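Local coordinates for aminopeptidase N family protein (Idiomarina loihiensis L2TR, PDB 4FGM) that probably acts as a zinc-dependent aminopeptidase of the M61 family, removing residues from the N-termini of peptides, at residues A[275-280]-A[305-310]. Sequence-based numbering, arbitrary orientation.
Sequences YFHSWN and FYEGMT. With ZN (zinc ion), chain C; MAE (maleic acid), chain B.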
loop_
_atom_site.group_PDB
_atom_site.type_symbol
_atom_site.label_atom_id
_atom_site.label_comp_id
_atom_site.label_asym_id
_atom_site.label_seq_id
_atom_site.Cartn_x
_atom_site.Cartn_y
_atom_site.Cartn_z
ATOM N N TYR A 275 10.175 -1.876 -0.370
ATOM C CA TYR A 275 11.454 -2.542 -0.606
ATOM C C TYR A 275 11.310 -4.045 -0.360
ATOM O O TYR A 275 11.734 -4.865 -1.177
ATOM C CB TYR A 275 12.522 -1.965 0.327
ATOM C CG TYR A 275 13.954 -2.248 -0.089
ATOM C CD1 TYR A 275 14.507 -1.636 -1.217
ATOM C CD2 TYR A 275 14.771 -3.094 0.672
ATOM C CE1 TYR A 275 15.831 -1.852 -1.570
ATOM C CE2 TYR A 275 16.100 -3.317 0.325
ATOM C CZ TYR A 275 16.625 -2.692 -0.792
ATOM O OH TYR A 275 17.944 -2.876 -1.119
ATOM N N PHE A 276 10.701 -4.402 0.765
ATOM C CA PHE A 276 10.492 -5.802 1.119
ATOM C C PHE A 276 9.714 -6.510 0.012
ATOM O O PHE A 276 9.968 -7.681 -0.311
ATOM C CB PHE A 276 9.693 -5.904 2.417
ATOM C CG PHE A 276 9.702 -7.275 3.034
ATOM C CD1 PHE A 276 10.809 -7.715 3.759
ATOM C CD2 PHE A 276 8.625 -8.139 2.867
ATOM C CE1 PHE A 276 10.841 -8.991 4.314
ATOM C CE2 PHE A 276 8.645 -9.425 3.421
ATOM C CZ PHE A 276 9.759 -9.852 4.144
ATOM N N HIS A 277 8.764 -5.779 -0.566
ATOM C CA HIS A 277 7.926 -6.303 -1.648
ATOM C C HIS A 277 8.789 -6.743 -2.841
ATOM O O HIS A 277 8.339 -7.548 -3.677
ATOM C CB HIS A 277 6.905 -5.252 -2.112
ATOM C CG HIS A 277 5.586 -5.333 -1.405
ATOM N ND1 HIS A 277 4.931 -6.527 -1.167
ATOM C CD2 HIS A 277 4.768 -4.362 -0.942
ATOM C CE1 HIS A 277 3.767 -6.285 -0.595
ATOM N NE2 HIS A 277 3.645 -4.978 -0.448
ATOM N N SER A 278 10.011 -6.206 -2.941
ATOM C CA SER A 278 10.902 -6.587 -4.043
ATOM C C SER A 278 11.058 -8.103 -4.036
ATOM O O SER A 278 11.159 -8.751 -5.097
ATOM C CB SER A 278 12.279 -5.958 -3.867
ATOM O OG SER A 278 12.230 -4.591 -4.224
ATOM N N TRP A 279 11.128 -8.668 -2.834
ATOM C CA TRP A 279 11.271 -10.109 -2.716
ATOM C C TRP A 279 9.875 -10.695 -2.595
ATOM O O TRP A 279 9.504 -11.640 -3.309
ATOM C CB TRP A 279 12.052 -10.468 -1.460
ATOM C CG TRP A 279 13.496 -10.159 -1.540
ATOM C CD1 TRP A 279 14.503 -11.006 -1.934
ATOM C CD2 TRP A 279 14.121 -8.924 -1.192
ATOM N NE1 TRP A 279 15.725 -10.369 -1.839
ATOM C CE2 TRP A 279 15.520 -9.093 -1.383
ATOM C CE3 TRP A 279 13.638 -7.691 -0.727
ATOM C CZ2 TRP A 279 16.434 -8.077 -1.130
ATOM C CZ3 TRP A 279 14.545 -6.674 -0.471
ATOM C CH2 TRP A 279 15.935 -6.873 -0.669
ATOM N N ASN A 280 9.096 -10.118 -1.695
ATOM C CA ASN A 280 7.753 -10.609 -1.456
ATOM C C ASN A 280 6.704 -9.933 -2.324
ATOM O O ASN A 280 6.365 -8.763 -2.077
ATOM C CB ASN A 280 7.462 -10.398 0.028
ATOM C CG ASN A 280 6.381 -11.314 0.578
ATOM O OD1 ASN A 280 6.009 -12.305 -0.044
ATOM N ND2 ASN A 280 5.889 -10.989 1.787
ATOM N N PHE A 305 -0.491 -13.368 3.102
ATOM C CA PHE A 305 0.933 -13.613 3.180
ATOM C C PHE A 305 1.712 -12.500 2.480
ATOM O O PHE A 305 2.613 -11.885 3.065
ATOM C CB PHE A 305 1.252 -14.987 2.564
ATOM C CG PHE A 305 2.725 -15.282 2.456
ATOM C CD1 PHE A 305 3.457 -14.877 1.332
ATOM C CD2 PHE A 305 3.388 -15.939 3.490
ATOM C CE1 PHE A 305 4.832 -15.123 1.242
ATOM C CE2 PHE A 305 4.759 -16.191 3.416
ATOM C CZ PHE A 305 5.488 -15.783 2.288
ATOM N N TYR A 306 1.350 -12.224 1.234
ATOM C CA TYR A 306 2.045 -11.201 0.471
ATOM C C TYR A 306 1.886 -9.787 1.016
ATOM O O TYR A 306 2.771 -8.950 0.851
ATOM C CB TYR A 306 1.641 -11.310 -1.000
ATOM C CG TYR A 306 2.289 -12.522 -1.613
ATOM C CD1 TYR A 306 3.677 -12.572 -1.779
ATOM C CD2 TYR A 306 1.549 -13.664 -1.907
ATOM C CE1 TYR A 306 4.312 -13.733 -2.213
ATOM C CE2 TYR A 306 2.177 -14.835 -2.340
ATOM C CZ TYR A 306 3.561 -14.860 -2.485
ATOM O OH TYR A 306 4.202 -16.015 -2.862
ATOM N N GLU A 307 0.766 -9.519 1.673
ATOM C CA GLU A 307 0.575 -8.205 2.266
ATOM C C GLU A 307 0.793 -8.309 3.773
ATOM O O GLU A 307 1.410 -7.429 4.376
ATOM C CB GLU A 307 -0.823 -7.659 1.963
ATOM C CG GLU A 307 -1.007 -7.170 0.527
ATOM C CD GLU A 307 0.037 -6.144 0.112
ATOM O OE1 GLU A 307 0.780 -5.665 0.985
ATOM O OE2 GLU A 307 0.112 -5.815 -1.086
ATOM N N GLY A 308 0.306 -9.403 4.366
ATOM C CA GLY A 308 0.441 -9.619 5.800
ATOM C C GLY A 308 1.864 -9.646 6.332
ATOM O O GLY A 308 2.194 -8.875 7.240
HETATM N N MSE A 309 2.705 -10.528 5.782
HETATM C CA MSE A 309 4.096 -10.635 6.220
HETATM C C MSE A 309 4.791 -9.284 6.077
HETATM O O MSE A 309 5.517 -8.837 6.976
HETATM C CB MSE A 309 4.861 -11.676 5.383
HETATM C CG MSE A 309 4.259 -13.081 5.349
HETATM SE SE MSE A 309 4.057 -13.962 7.089
HETATM C CE MSE A 309 2.134 -13.911 7.220
ATOM N N THR A 310 4.560 -8.640 4.936
ATOM C CA THR A 310 5.158 -7.340 4.652
ATOM C C THR A 310 4.689 -6.290 5.663
ATOM O O THR A 310 5.453 -5.410 6.064
ATOM C CB THR A 310 4.787 -6.867 3.238
ATOM O OG1 THR A 310 4.987 -7.944 2.311
ATOM C CG2 THR A 310 5.648 -5.664 2.834
HETATM ZN ZN ZN C . 2.046 -4.017 0.267
HETATM C C1 MAE B . 0.635 -2.161 -1.049
HETATM O O1 MAE B . -0.108 -3.203 -0.994
HETATM O O2 MAE B . 1.865 -2.323 -1.221
HETATM C C2 MAE B . -0.024 -0.840 -0.955
HETATM C C3 MAE B . -0.791 -0.172 -1.814
HETATM C C4 MAE B . -1.200 -0.615 -3.143
HETATM O O3 MAE B . -0.860 -1.676 -3.700
HETATM O O4 MAE B . -1.995 0.158 -3.717
#
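His277 and Glu307 meet at the zinc ion. NE2 of His277 binds the metal at 2.0 Å and OE1 of Glu307 binds it at 2.2 Å. The imidazole and carboxylate planes stand 79° apart. His273 completes the protein ligands, and O2 of the maleic acid also binds the zinc. The other carboxylate oxygen, Glu307 OE2, lies 2.6 Å from O1 of the maleic acid. This is the HExxH zinc site of the M61 peptidases: two histidines from helix 262-277 and a glutamate from further along the chain.

A second shell holds the imidazole. Its ND1 donates a nearly straight bond to Asn280 O (2.8 Å), with the oxygen in the ring plane. With CG2 anti to the backbone N, the methyl of Thr310 lies over the ring face, a CH-pi contact 3.9 Å from the centroid. OG1 of Thr310 donates to Tyr306 O at 2.8 Å, across the break between helices 303-306 and 308-320. The same OG1 accepts a weak bond from Asn280 ND2. An alanine in place of Thr310 would probably leave that ring face less well packed and Asn280 ND2 without this acceptor. Asn280 OD1 is buried against the Tyr306 ring and Phe305 CE1, with no hydrogen-bond partner. Further out, Met405 of helix 401-413 touches Phe276, Asn280 and Phe305, and Tyr306 OH bonds to Thr419.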